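Local coordinates for protein transcriptional regulator, marR family, putative (Sulfolobus solfataricus, PDB 3F3X) that probably binds DNA through a winged helix-turn-helix and acts as a transcription factor of the MarR family, at residues Leu8-Thr13 / Asn133-Arg138; Lys23-Arg28 / Asn116-Asp121; Met33-Leu38 / Asp72-Lys77; Ser41-Thr46 / Gly78-Ile83. One frame throughout, in Å; residues are numbered along the deposited sequence.

Contact 1: residues Leu8-Thr13 / Asn133-Arg138. With SO4 (sulfate ion), chain B.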
loop_
_atom_site.group_PDB
_atom_site.type_symbol
_atom_site.label_atom_id
_atom_site.label_comp_id
_atom_site.label_asym_id
_atom_site.label_seq_id
_atom_site.Cartn_x
_atom_site.Cartn_y
_atom_site.Cartn_z
ATOM N N LEU A 8 -13.029 -4.152 -6.953
ATOM C CA LEU A 8 -12.824 -3.468 -5.682
ATOM C C LEU A 8 -12.119 -4.410 -4.710
ATOM O O LEU A 8 -11.264 -3.986 -3.933
ATOM C CB LEU A 8 -14.156 -3.021 -5.071
ATOM C CG LEU A 8 -14.029 -2.406 -3.668
ATOM C CD1 LEU A 8 -13.001 -1.273 -3.677
ATOM C CD2 LEU A 8 -15.387 -1.901 -3.204
ATOM N N GLN A 9 -12.476 -5.692 -4.754
ATOM C CA GLN A 9 -11.857 -6.659 -3.850
ATOM C C GLN A 9 -10.383 -6.793 -4.194
ATOM O O GLN A 9 -9.541 -7.010 -3.318
ATOM C CB GLN A 9 -12.555 -8.017 -3.953
ATOM C CG GLN A 9 -12.221 -8.982 -2.815
ATOM C CD GLN A 9 -12.355 -8.339 -1.438
ATOM O OE1 GLN A 9 -13.240 -7.516 -1.210
ATOM N NE2 GLN A 9 -11.480 -8.726 -0.510
ATOM N N LEU A 10 -10.075 -6.648 -5.479
ATOM C CA LEU A 10 -8.699 -6.724 -5.946
ATOM C C LEU A 10 -7.911 -5.627 -5.236
ATOM O O LEU A 10 -6.807 -5.855 -4.733
ATOM C CB LEU A 10 -8.662 -6.502 -7.460
ATOM C CG LEU A 10 -7.380 -6.847 -8.206
ATOM C CD1 LEU A 10 -7.119 -8.344 -8.093
ATOM C CD2 LEU A 10 -7.529 -6.449 -9.667
ATOM N N MET A 11 -8.498 -4.435 -5.185
ATOM C CA MET A 11 -7.859 -3.301 -4.534
ATOM C C MET A 11 -7.798 -3.479 -3.011
ATOM O O MET A 11 -6.817 -3.077 -2.376
ATOM C CB MET A 11 -8.589 -2.004 -4.901
ATOM C CG MET A 11 -8.639 -1.730 -6.411
ATOM S SD MET A 11 -7.003 -1.642 -7.223
ATOM C CE MET A 11 -6.389 -0.181 -6.526
ATOM N N ASN A 12 -8.834 -4.080 -2.424
ATOM C CA ASN A 12 -8.840 -4.307 -0.982
ATOM C C ASN A 12 -7.682 -5.220 -0.601
ATOM O O ASN A 12 -7.036 -5.023 0.423
ATOM C CB ASN A 12 -10.142 -4.972 -0.528
ATOM C CG ASN A 12 -11.322 -4.038 -0.580
ATOM O OD1 ASN A 12 -11.186 -2.833 -0.365
ATOM N ND2 ASN A 12 -12.498 -4.590 -0.836
ATOM N N THR A 13 -7.433 -6.226 -1.429
ATOM C CA THR A 13 -6.356 -7.175 -1.168
ATOM C C THR A 13 -4.989 -6.511 -1.361
ATOM O O THR A 13 -4.073 -6.715 -0.568
ATOM C CB THR A 13 -6.478 -8.392 -2.097
ATOM O OG1 THR A 13 -7.776 -8.981 -1.934
ATOM C CG2 THR A 13 -5.411 -9.428 -1.773
ATOM N N ASN A 133 0.887 -4.252 -13.597
ATOM C CA ASN A 133 1.428 -3.088 -14.300
ATOM C C ASN A 133 0.306 -2.332 -15.008
ATOM O O ASN A 133 0.251 -1.106 -14.971
ATOM C CB ASN A 133 2.504 -3.499 -15.314
ATOM C CG ASN A 133 3.783 -3.954 -14.648
ATOM O OD1 ASN A 133 4.211 -3.380 -13.643
ATOM N ND2 ASN A 133 4.410 -4.981 -15.208
ATOM N N LYS A 134 -0.602 -3.064 -15.642
ATOM C CA LYS A 134 -1.705 -2.408 -16.329
ATOM C C LYS A 134 -2.567 -1.649 -15.320
ATOM O O LYS A 134 -2.933 -0.493 -15.544
ATOM C CB LYS A 134 -2.556 -3.425 -17.087
ATOM C CG LYS A 134 -3.595 -2.768 -17.985
ATOM C CD LYS A 134 -4.267 -3.771 -18.911
ATOM C CE LYS A 134 -5.203 -3.064 -19.891
ATOM N NZ LYS A 134 -5.814 -4.004 -20.881
ATOM N N ILE A 135 -2.884 -2.296 -14.203
ATOM C CA ILE A 135 -3.691 -1.652 -13.172
ATOM C C ILE A 135 -3.035 -0.345 -12.719
ATOM O O ILE A 135 -3.697 0.694 -12.627
ATOM C CB ILE A 135 -3.888 -2.593 -11.957
ATOM C CG1 ILE A 135 -4.887 -3.695 -12.325
ATOM C CG2 ILE A 135 -4.370 -1.806 -10.745
ATOM C CD1 ILE A 135 -5.012 -4.782 -11.284
ATOM N N LEU A 136 -1.730 -0.389 -12.455
ATOM C CA LEU A 136 -1.027 0.813 -12.015
ATOM C C LEU A 136 -1.155 1.961 -13.020
ATOM O O LEU A 136 -1.363 3.112 -12.633
ATOM C CB LEU A 136 0.457 0.517 -11.765
ATOM C CG LEU A 136 1.265 1.757 -11.351
ATOM C CD1 LEU A 136 0.714 2.326 -10.043
ATOM C CD2 LEU A 136 2.730 1.391 -11.193
ATOM N N SER A 137 -1.034 1.647 -14.307
ATOM C CA SER A 137 -1.130 2.676 -15.339
ATOM C C SER A 137 -2.511 3.328 -15.360
ATOM O O SER A 137 -2.644 4.509 -15.681
ATOM C CB SER A 137 -0.816 2.087 -16.718
ATOM O OG SER A 137 -1.800 1.155 -17.122
ATOM N N ARG A 138 -3.537 2.554 -15.016
ATOM C CA ARG A 138 -4.905 3.063 -14.996
ATOM C C ARG A 138 -5.188 3.919 -13.764
ATOM O O ARG A 138 -6.062 4.786 -13.790
ATOM C CB ARG A 138 -5.892 1.895 -15.072
ATOM C CG ARG A 138 -5.863 1.156 -16.403
ATOM C CD ARG A 138 -6.418 2.026 -17.520
ATOM N NE ARG A 138 -6.417 1.357 -18.820
ATOM C CZ ARG A 138 -5.366 1.294 -19.635
ATOM N NH1 ARG A 138 -4.215 1.861 -19.291
ATOM N NH2 ARG A 138 -5.465 0.671 -20.803
HETATM S S SO4 B . -12.072 -7.082 3.084
HETATM O O1 SO4 B . -11.201 -6.149 2.343
HETATM O O2 SO4 B . -13.071 -6.321 3.847
HETATM O O3 SO4 B . -11.254 -7.887 4.015
HETATM O O4 SO4 B . -12.756 -7.961 2.120
#
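Leu10 and Ile135 meet tip to tip, methyl against methyl. Leu10 CD2 lies 3.4 Å from Ile135 CD1, tighter than usual for two carbons. Ile135 gets there with CG1 beside its backbone N (chi1 -74°) and CD1 stretched on from it. Its other branch is used too: Ile135 CG2 comes to 4.4 Å from Met11 SD. No hydrogen bond crosses between 8-13 and 133-138, so the contact is purely apolar and buried.

On another side of 8-13, Gln9 binds a sulfate, probably from the crystallisation liquor. Gln9 NE2 donates to sulfate O4 at 3.0 Å. Asn12 positions the Gln9 amide: Asn12 ND2 donates to Gln9 OE1, also at 3.0 Å, which fixes the rotation of that group. The bond is nearly straight (164°) and lies in the Asn12 amide plane, but Asn12 ND2 stands above the carbonyl plane of Gln9. With an alanine at Gln9, the sulfate would probably lose this N-H donor and Asn12 ND2 its acceptor. Lys16 and, from the second subunit, Tyr60, Lys44 and Arg59 complete the sulfate site.

Arg138 forms a salt bridge with Asp121 of the second subunit. The contact thus joins the start of helix 3-33 to the end of helix 125-138 at the dimer interface of this MarR-type protein, where Leu10 also packs on Leu132 of the second subunit's helix 125-138.

Contact 2: residues Lys23-Arg28 / Asn116-Asp121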
loop_
_atom_site.group_PDB
_atom_site.type_symbol
_atom_site.label_atom_id
_atom_site.label_comp_id
_atom_site.label_asym_id
_atom_site.label_seq_id
_atom_site.Cartn_x
_atom_site.Cartn_y
_atom_site.Cartn_z
ATOM N N LYS A 23 5.684 -3.162 6.221
ATOM C CA LYS A 23 6.127 -3.267 7.603
ATOM C C LYS A 23 7.333 -4.198 7.648
ATOM O O LYS A 23 8.320 -3.925 8.332
ATOM C CB LYS A 23 5.016 -3.828 8.498
ATOM C CG LYS A 23 5.417 -3.906 9.968
ATOM C CD LYS A 23 4.373 -4.622 10.816
ATOM C CE LYS A 23 4.864 -4.782 12.251
ATOM N NZ LYS A 23 3.925 -5.589 13.081
ATOM N N GLU A 24 7.249 -5.301 6.913
ATOM C CA GLU A 24 8.345 -6.260 6.880
ATOM C C GLU A 24 9.555 -5.669 6.174
ATOM O O GLU A 24 10.689 -5.829 6.631
ATOM C CB GLU A 24 7.912 -7.545 6.180
ATOM C CG GLU A 24 6.850 -8.312 6.941
ATOM C CD GLU A 24 7.068 -9.807 6.873
ATOM O OE1 GLU A 24 8.175 -10.257 7.239
ATOM O OE2 GLU A 24 6.137 -10.531 6.460
ATOM N N PHE A 25 9.306 -4.975 5.068
ATOM C CA PHE A 25 10.379 -4.345 4.302
ATOM C C PHE A 25 11.125 -3.313 5.138
ATOM O O PHE A 25 12.352 -3.355 5.231
ATOM C CB PHE A 25 9.818 -3.667 3.047
ATOM C CG PHE A 25 9.400 -4.624 1.965
ATOM C CD1 PHE A 25 9.498 -5.998 2.149
ATOM C CD2 PHE A 25 8.920 -4.144 0.748
ATOM C CE1 PHE A 25 9.117 -6.885 1.142
ATOM C CE2 PHE A 25 8.536 -5.022 -0.267
ATOM C CZ PHE A 25 8.639 -6.399 -0.067
ATOM N N ASN A 26 10.384 -2.383 5.741
ATOM C CA ASN A 26 11.003 -1.347 6.563
ATOM C C ASN A 26 11.703 -1.918 7.797
ATOM O O ASN A 26 12.741 -1.404 8.217
ATOM C CB ASN A 26 9.966 -0.306 7.006
ATOM C CG ASN A 26 9.556 0.632 5.879
ATOM O OD1 ASN A 26 10.294 0.821 4.914
ATOM N ND2 ASN A 26 8.382 1.240 6.012
ATOM N N ASN A 27 11.135 -2.977 8.373
ATOM C CA ASN A 27 11.722 -3.601 9.550
ATOM C C ASN A 27 13.071 -4.219 9.187
ATOM O O ASN A 27 14.079 -3.966 9.853
ATOM C CB ASN A 27 10.808 -4.684 10.121
ATOM C CG ASN A 27 11.442 -5.398 11.287
ATOM O OD1 ASN A 27 11.681 -6.606 11.239
ATOM N ND2 ASN A 27 11.736 -4.650 12.341
ATOM N N ARG A 28 13.078 -5.016 8.120
ATOM C CA ARG A 28 14.272 -5.691 7.638
ATOM C C ARG A 28 15.363 -4.701 7.221
ATOM O O ARG A 28 16.489 -4.765 7.716
ATOM C CB ARG A 28 13.912 -6.563 6.435
ATOM C CG ARG A 28 14.785 -7.771 6.239
ATOM C CD ARG A 28 14.379 -8.877 7.192
ATOM N NE ARG A 28 14.828 -10.154 6.660
ATOM C CZ ARG A 28 14.440 -11.343 7.099
ATOM N NH1 ARG A 28 13.580 -11.453 8.104
ATOM N NH2 ARG A 28 14.913 -12.428 6.509
ATOM N N ASN A 116 11.455 -13.562 -2.141
ATOM C CA ASN A 116 11.568 -14.909 -2.674
ATOM C C ASN A 116 11.184 -15.922 -1.603
ATOM O O ASN A 116 10.472 -16.882 -1.876
ATOM C CB ASN A 116 13.003 -15.171 -3.127
ATOM C CG ASN A 116 13.253 -16.632 -3.514
ATOM O OD1 ASN A 116 13.742 -17.429 -2.706
ATOM N ND2 ASN A 116 12.926 -16.983 -4.755
ATOM N N GLU A 117 11.664 -15.704 -0.383
ATOM C CA GLU A 117 11.367 -16.631 0.720
ATOM C C GLU A 117 9.875 -16.713 0.983
ATOM O O GLU A 117 9.294 -17.782 1.109
ATOM C CB GLU A 117 12.045 -16.198 2.026
ATOM C CG GLU A 117 11.312 -15.071 2.768
ATOM C CD GLU A 117 11.777 -14.874 4.195
ATOM O OE1 GLU A 117 11.074 -15.347 5.116
ATOM O OE2 GLU A 117 12.847 -14.259 4.404
ATOM N N MET A 118 9.255 -15.552 1.040
ATOM C CA MET A 118 7.849 -15.486 1.332
ATOM C C MET A 118 6.939 -16.013 0.255
ATOM O O MET A 118 5.982 -16.720 0.569
ATOM C CB MET A 118 7.440 -14.061 1.667
ATOM C CG MET A 118 8.165 -13.449 2.851
ATOM S SD MET A 118 7.303 -11.891 3.295
ATOM C CE MET A 118 7.748 -10.756 1.924
ATOM N N LEU A 119 7.239 -15.695 -1.001
ATOM C CA LEU A 119 6.386 -16.082 -2.120
ATOM C C LEU A 119 6.954 -17.232 -2.923
ATOM O O LEU A 119 6.713 -17.349 -4.127
ATOM C CB LEU A 119 6.190 -14.874 -3.043
ATOM C CG LEU A 119 5.693 -13.568 -2.411
ATOM C CD1 LEU A 119 5.453 -12.510 -3.493
ATOM C CD2 LEU A 119 4.405 -13.846 -1.642
ATOM N N SER A 120 7.696 -18.093 -2.244
ATOM C CA SER A 120 8.331 -19.225 -2.888
ATOM C C SER A 120 7.400 -20.110 -3.711
ATOM O O SER A 120 7.773 -20.557 -4.795
ATOM C CB SER A 120 9.040 -20.080 -1.837
ATOM O OG SER A 120 8.115 -20.579 -0.888
ATOM N N ASP A 121 6.198 -20.364 -3.206
ATOM C CA ASP A 121 5.264 -21.232 -3.917
ATOM C C ASP A 121 4.213 -20.527 -4.774
ATOM O O ASP A 121 3.205 -21.131 -5.148
ATOM C CB ASP A 121 4.564 -22.167 -2.922
ATOM C CG ASP A 121 3.611 -21.432 -1.997
ATOM O OD1 ASP A 121 3.583 -20.181 -2.024
ATOM O OD2 ASP A 121 2.890 -22.113 -1.238
HETATM O O HOH W 1 14.073 -14.602 7.110
#
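This is a partly buried side-chain contact between two helices, with Met118 on its apolar side and an ion pair on its solvent side. It joins the later part of helix 3-33 to the end of helix 98-118, and no direct hydrogen bond crosses it.

Met118 supplies two atoms. Its SD lies 3.6 Å from Glu24 OE2, where the two chains run alongside each other, pointing opposite ways. The chain then bends at its last torsion (chi3 -72°), which brings Met118 CE to 4.2 Å from Phe25 CE1, oblique to the ring.

Arg28 and Glu117 reach for each other across the gap between the helices. Arg28 NH2 and Glu117 OE2 are 3.5 Å apart in a salt bridge of charge alone. The oxygen sits well out of the guanidinium plane, and the two flat groups are turned 68° apart. A water lies between them, 3.0 Å from Glu117 OE2 but only 2.4 Å from Arg28 NH2, so the bridge is doubtful.

The Phe25 ring continues onto Leu114 and Val115 of helix 98-118 and meets Tyr37 at the start of helix 37-48. From the second subunit, Met11 packs on Phe25 and Ile139 on Glu24, so this face of the helix pair is part of the dimer interface.

Contact 3: residues Met33-Leu38 / Asp72-Lys77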
loop_
_atom_site.group_PDB
_atom_site.type_symbol
_atom_site.label_atom_id
_atom_site.label_comp_id
_atom_site.label_asym_id
_atom_site.label_seq_id
_atom_site.Cartn_x
_atom_site.Cartn_y
_atom_site.Cartn_z
ATOM N N MET A 33 20.143 -2.349 7.722
ATOM C CA MET A 33 20.868 -1.297 7.017
ATOM C C MET A 33 20.511 0.144 7.364
ATOM O O MET A 33 21.093 1.076 6.808
ATOM C CB MET A 33 20.692 -1.507 5.512
ATOM C CG MET A 33 21.061 -2.906 5.044
ATOM S SD MET A 33 20.775 -3.168 3.287
ATOM C CE MET A 33 22.220 -2.333 2.598
ATOM N N ASN A 34 19.567 0.325 8.280
ATOM C CA ASN A 34 19.129 1.653 8.681
ATOM C C ASN A 34 18.601 2.384 7.448
ATOM O O ASN A 34 18.838 3.579 7.258
ATOM C CB ASN A 34 20.288 2.427 9.322
ATOM C CG ASN A 34 19.855 3.757 9.894
ATOM O OD1 ASN A 34 18.793 3.866 10.507
ATOM N ND2 ASN A 34 20.686 4.781 9.711
ATOM N N LEU A 35 17.894 1.637 6.606
ATOM C CA LEU A 35 17.293 2.174 5.391
ATOM C C LEU A 35 15.815 1.841 5.400
ATOM O O LEU A 35 15.377 0.950 6.126
ATOM C CB LEU A 35 17.916 1.550 4.136
ATOM C CG LEU A 35 19.378 1.838 3.798
ATOM C CD1 LEU A 35 19.747 1.088 2.517
ATOM C CD2 LEU A 35 19.588 3.343 3.627
ATOM N N SER A 36 15.052 2.561 4.586
ATOM C CA SER A 36 13.624 2.318 4.465
ATOM C C SER A 36 13.383 1.771 3.064
ATOM O O SER A 36 14.295 1.734 2.235
ATOM C CB SER A 36 12.837 3.613 4.645
ATOM O OG SER A 36 13.034 4.485 3.543
ATOM N N TYR A 37 12.156 1.349 2.797
ATOM C CA TYR A 37 11.813 0.826 1.485
ATOM C C TYR A 37 11.886 1.945 0.451
ATOM O O TYR A 37 12.304 1.725 -0.685
ATOM C CB TYR A 37 10.410 0.236 1.508
ATOM C CG TYR A 37 9.983 -0.401 0.206
ATOM C CD1 TYR A 37 10.817 -1.296 -0.465
ATOM C CD2 TYR A 37 8.716 -0.164 -0.317
ATOM C CE1 TYR A 37 10.393 -1.946 -1.623
ATOM C CE2 TYR A 37 8.281 -0.808 -1.471
ATOM C CZ TYR A 37 9.122 -1.701 -2.115
ATOM O OH TYR A 37 8.658 -2.370 -3.227
ATOM N N LEU A 38 11.474 3.145 0.848
ATOM C CA LEU A 38 11.512 4.287 -0.060
ATOM C C LEU A 38 12.964 4.610 -0.390
ATOM O O LEU A 38 13.273 5.025 -1.507
ATOM C CB LEU A 38 10.842 5.511 0.571
ATOM C CG LEU A 38 10.799 6.754 -0.327
ATOM C CD1 LEU A 38 10.053 6.429 -1.610
ATOM C CD2 LEU A 38 10.114 7.905 0.406
ATOM N N ASP A 72 17.199 13.774 2.159
ATOM C CA ASP A 72 17.990 14.458 3.175
ATOM C C ASP A 72 18.846 13.445 3.933
ATOM O O ASP A 72 20.033 13.672 4.161
ATOM C CB ASP A 72 17.100 15.194 4.183
ATOM C CG ASP A 72 16.432 16.426 3.598
ATOM O OD1 ASP A 72 16.998 17.049 2.671
ATOM O OD2 ASP A 72 15.339 16.781 4.089
ATOM N N LYS A 73 18.243 12.325 4.323
ATOM C CA LYS A 73 18.976 11.304 5.062
ATOM C C LYS A 73 19.975 10.579 4.174
ATOM O O LYS A 73 21.122 10.360 4.570
ATOM C CB LYS A 73 18.008 10.305 5.696
ATOM C CG LYS A 73 18.039 10.334 7.217
ATOM C CD LYS A 73 16.805 9.697 7.831
ATOM C CE LYS A 73 16.795 9.897 9.341
ATOM N NZ LYS A 73 15.520 9.445 9.967
ATOM N N LEU A 74 19.545 10.220 2.969
ATOM C CA LEU A 74 20.427 9.535 2.034
ATOM C C LEU A 74 21.660 10.374 1.717
ATOM O O LEU A 74 22.773 9.853 1.658
ATOM C CB LEU A 74 19.677 9.210 0.741
ATOM C CG LEU A 74 18.617 8.112 0.856
ATOM C CD1 LEU A 74 17.828 8.031 -0.433
ATOM C CD2 LEU A 74 19.285 6.770 1.156
ATOM N N GLU A 75 21.470 11.673 1.508
ATOM C CA GLU A 75 22.606 12.525 1.193
ATOM C C GLU A 75 23.524 12.673 2.401
ATOM O O GLU A 75 24.745 12.708 2.258
ATOM C CB GLU A 75 22.140 13.902 0.699
ATOM C CG GLU A 75 23.302 14.831 0.370
ATOM C CD GLU A 75 22.915 15.976 -0.552
ATOM O OE1 GLU A 75 21.820 16.549 -0.371
ATOM O OE2 GLU A 75 23.721 16.307 -1.449
ATOM N N ALA A 76 22.933 12.748 3.588
ATOM C CA ALA A 76 23.709 12.876 4.815
ATOM C C ALA A 76 24.577 11.631 5.004
ATOM O O ALA A 76 25.683 11.708 5.550
ATOM C CB ALA A 76 22.773 13.057 6.006
ATOM N N LYS A 77 24.073 10.490 4.538
ATOM C CA LYS A 77 24.788 9.219 4.640
ATOM C C LYS A 77 25.777 9.041 3.494
ATOM O O LYS A 77 26.484 8.034 3.431
ATOM C CB LYS A 77 23.808 8.045 4.602
ATOM C CG LYS A 77 22.764 8.027 5.693
ATOM C CD LYS A 77 21.765 6.914 5.426
ATOM C CE LYS A 77 20.640 6.938 6.435
ATOM N NZ LYS A 77 20.472 5.629 7.102
HETATM O O HOH W 2 22.150 3.610 6.442
#
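The backbones of 33-38 and 72-77 come closest at Leu35 and Leu74, whose CA atoms are 8.7 Å apart, while Asn34 leaves the end of helix 3-33 with positive phi and turns its carbonyl to Lys77. Lys77 NZ donates to Asn34 O at 2.6 Å. The C=O...N angle is 152°, with the amine tilted 21° from the carbonyl plane. The lysine chain is extended as far as CE and bends at the last torsion (chi4 -126°), which sets the amine beside that oxygen. A water gives it a second partner: it accepts from Lys77 NZ at 2.7 Å and donates to Met33 O. The amine therefore ties two successive carbonyls at the helix end, one directly and one through water, and its positive charge would probably suit the negative end of that helix.

The segments belong to the winged helix-turn-helix domain of the MarR family. The contact joins the turn between helices 3-33 and 37-48 to the end of helix 64-76, which by position is probably the recognition helix.

Next to this polar pair, Leu35 CD2 meets Leu74 CD2 at 4.2 Å. Both side chains also rest on Leu79. Leu35 reaches Val103 of helix 98-118 as well, and Leu74 packs on Ile42 of helix 37-48. Ser36 sits at the N-cap of helix 37-48, with its side chain capping a backbone N in that helix's first turn.

Contact 4: residues Ser41-Thr46 / Gly78-Ile83. With SO4 (sulfate ion), chain C.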
loop_
_atom_site.group_PDB
_atom_site.type_symbol
_atom_site.label_atom_id
_atom_site.label_comp_id
_atom_site.label_asym_id
_atom_site.label_seq_id
_atom_site.Cartn_x
_atom_site.Cartn_y
_atom_site.Cartn_z
ATOM N N SER A 41 13.999 2.389 -3.108
ATOM C CA SER A 41 13.429 2.826 -4.382
ATOM C C SER A 41 14.205 3.991 -4.998
ATOM O O SER A 41 14.466 4.010 -6.206
ATOM C CB SER A 41 11.967 3.232 -4.193
ATOM O OG SER A 41 11.181 2.123 -3.800
ATOM N N ILE A 42 14.562 4.966 -4.170
ATOM C CA ILE A 42 15.304 6.124 -4.649
ATOM C C ILE A 42 16.667 5.686 -5.170
ATOM O O ILE A 42 17.109 6.137 -6.231
ATOM C CB ILE A 42 15.469 7.181 -3.527
ATOM C CG1 ILE A 42 14.095 7.777 -3.191
ATOM C CG2 ILE A 42 16.453 8.278 -3.957
ATOM C CD1 ILE A 42 14.106 8.720 -2.003
ATOM N N LEU A 43 17.333 4.804 -4.432
ATOM C CA LEU A 43 18.631 4.316 -4.872
ATOM C C LEU A 43 18.491 3.571 -6.200
ATOM O O LEU A 43 19.299 3.754 -7.102
ATOM C CB LEU A 43 19.252 3.395 -3.814
ATOM C CG LEU A 43 19.687 4.109 -2.526
ATOM C CD1 LEU A 43 20.222 3.099 -1.515
ATOM C CD2 LEU A 43 20.766 5.136 -2.847
ATOM N N LYS A 44 17.460 2.744 -6.334
ATOM C CA LYS A 44 17.285 2.005 -7.581
ATOM C C LYS A 44 17.085 2.937 -8.779
ATOM O O LYS A 44 17.754 2.795 -9.806
ATOM C CB LYS A 44 16.097 1.049 -7.485
ATOM C CG LYS A 44 15.863 0.254 -8.776
ATOM C CD LYS A 44 14.644 -0.647 -8.672
ATOM C CE LYS A 44 14.411 -1.407 -9.973
ATOM N NZ LYS A 44 13.132 -2.179 -9.926
ATOM N N ALA A 45 16.171 3.894 -8.647
ATOM C CA ALA A 45 15.888 4.826 -9.737
ATOM C C ALA A 45 17.103 5.679 -10.132
ATOM O O ALA A 45 17.361 5.891 -11.323
ATOM C CB ALA A 45 14.723 5.730 -9.354
ATOM N N THR A 46 17.836 6.177 -9.139
ATOM C CA THR A 46 19.007 6.999 -9.433
ATOM C C THR A 46 20.188 6.164 -9.932
ATOM O O THR A 46 21.068 6.686 -10.611
ATOM C CB THR A 46 19.445 7.852 -8.204
ATOM O OG1 THR A 46 19.719 7.006 -7.080
ATOM C CG2 THR A 46 18.341 8.858 -7.833
ATOM N N GLY A 78 25.803 10.002 2.574
ATOM C CA GLY A 78 26.711 9.916 1.444
ATOM C C GLY A 78 26.320 8.886 0.391
ATOM O O GLY A 78 27.167 8.422 -0.379
ATOM N N LEU A 79 25.042 8.525 0.349
ATOM C CA LEU A 79 24.569 7.544 -0.622
ATOM C C LEU A 79 24.106 8.199 -1.921
ATOM O O LEU A 79 24.105 7.569 -2.974
ATOM C CB LEU A 79 23.446 6.709 -0.014
ATOM C CG LEU A 79 23.852 6.031 1.299
ATOM C CD1 LEU A 79 22.728 5.110 1.757
ATOM C CD2 LEU A 79 25.150 5.248 1.109
ATOM N N VAL A 80 23.691 9.457 -1.835
ATOM C CA VAL A 80 23.287 10.217 -3.014
ATOM C C VAL A 80 23.715 11.654 -2.759
ATOM O O VAL A 80 24.211 11.985 -1.678
ATOM C CB VAL A 80 21.739 10.241 -3.265
ATOM C CG1 VAL A 80 21.180 8.831 -3.356
ATOM C CG2 VAL A 80 21.037 11.058 -2.175
ATOM N N ARG A 81 23.539 12.499 -3.763
ATOM C CA ARG A 81 23.845 13.909 -3.615
ATOM C C ARG A 81 22.860 14.642 -4.492
ATOM O O ARG A 81 22.350 14.083 -5.468
ATOM C CB ARG A 81 25.280 14.241 -4.066
ATOM C CG ARG A 81 25.531 14.190 -5.574
ATOM C CD ARG A 81 26.891 14.810 -5.913
ATOM N NE ARG A 81 27.985 14.130 -5.221
ATOM C CZ ARG A 81 28.483 12.954 -5.586
ATOM N NH1 ARG A 81 28.000 12.324 -6.648
ATOM N NH2 ARG A 81 29.438 12.388 -4.862
ATOM N N ARG A 82 22.565 15.883 -4.127
ATOM C CA ARG A 82 21.678 16.702 -4.930
ATOM C C ARG A 82 22.564 17.665 -5.705
ATOM O O ARG A 82 23.504 18.243 -5.151
ATOM C CB ARG A 82 20.705 17.483 -4.043
ATOM C CG ARG A 82 19.412 16.736 -3.752
ATOM C CD ARG A 82 18.600 17.402 -2.653
ATOM N NE ARG A 82 19.265 17.250 -1.364
ATOM C CZ ARG A 82 18.655 17.347 -0.188
ATOM N NH1 ARG A 82 17.352 17.604 -0.127
ATOM N NH2 ARG A 82 19.344 17.157 0.924
ATOM N N ILE A 83 22.292 17.802 -6.996
ATOM C CA ILE A 83 23.031 18.721 -7.844
ATOM C C ILE A 83 21.984 19.427 -8.685
ATOM O O ILE A 83 20.834 18.993 -8.754
ATOM C CB ILE A 83 24.031 17.996 -8.781
ATOM C CG1 ILE A 83 23.321 16.876 -9.540
ATOM C CG2 ILE A 83 25.223 17.481 -7.971
ATOM C CD1 ILE A 83 24.196 16.168 -10.549
HETATM S S SO4 C . 10.641 0.493 -9.587
HETATM O O1 SO4 C . 9.854 -0.053 -8.464
HETATM O O2 SO4 C . 11.919 1.016 -9.084
HETATM O O3 SO4 C . 9.886 1.587 -10.234
HETATM O O4 SO4 C . 10.901 -0.586 -10.556
#
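Leu43 carries the contact with Val80. Its CB leaves helix 37-48 beside the strand, and CG follows beside the backbone N (chi1 -69°). This turns branch CD2 to the segment 78-83. There Leu43 CD2 touches Val80 CG1 at 3.8 Å, the two side chains meeting at a slant. The same methyl lies 4.2 Å from Leu79 CB and close to the Leu79 carbonyl oxygen. The side chain also packs on Val103 and Leu104 of helix 98-118.

One turn on, Thr46 OG1 approaches Val80 CG1 at 4.4 Å. Its hydroxyl donates back to Ile42 O at 2.9 Å, within its own helix. Thr46 N binds the same oxygen from the opposite face.

Lys44 stretches out to a sulfate, probably from the crystallisation liquor, and Lys44 NZ donates to sulfate O4 at 2.8 Å. A leucine in place of Lys44 is likely to leave the sulfate without that charge and donor. Tyr60 and Arg59, with Lys16 and Gln9 of the second subunit, complete the anion site.

Gly78 ends helix 64-76 in a Schellman motif, and strand 80-85 follows, pairing with 92-96. This packing of a helix against the first long strand of the wing is part of a winged helix-turn-helix.

Along the chain, contact 3 and contact 4 interleave, and both fall within the span enclosed by contact 2, which in turn falls within that of contact 1. Contacts 1 and 2 share helix 3-33, with centres 21 Å apart, and both touch the second subunit. Contacts 3 and 4 share helix 37-48, with centres only 9 Å apart. They are joined by salt bridges from Asp72 and Glu75 to Arg82. Contacts 2 and 3 meet where Asn26 OD1 and Phe25 reach Tyr37. Contact 1 lies about 29 Å from contacts 3 and 4, centre to centre. Contact 2 thus lies between the dimer contact 1 and the probable DNA-binding part, touching contact 3.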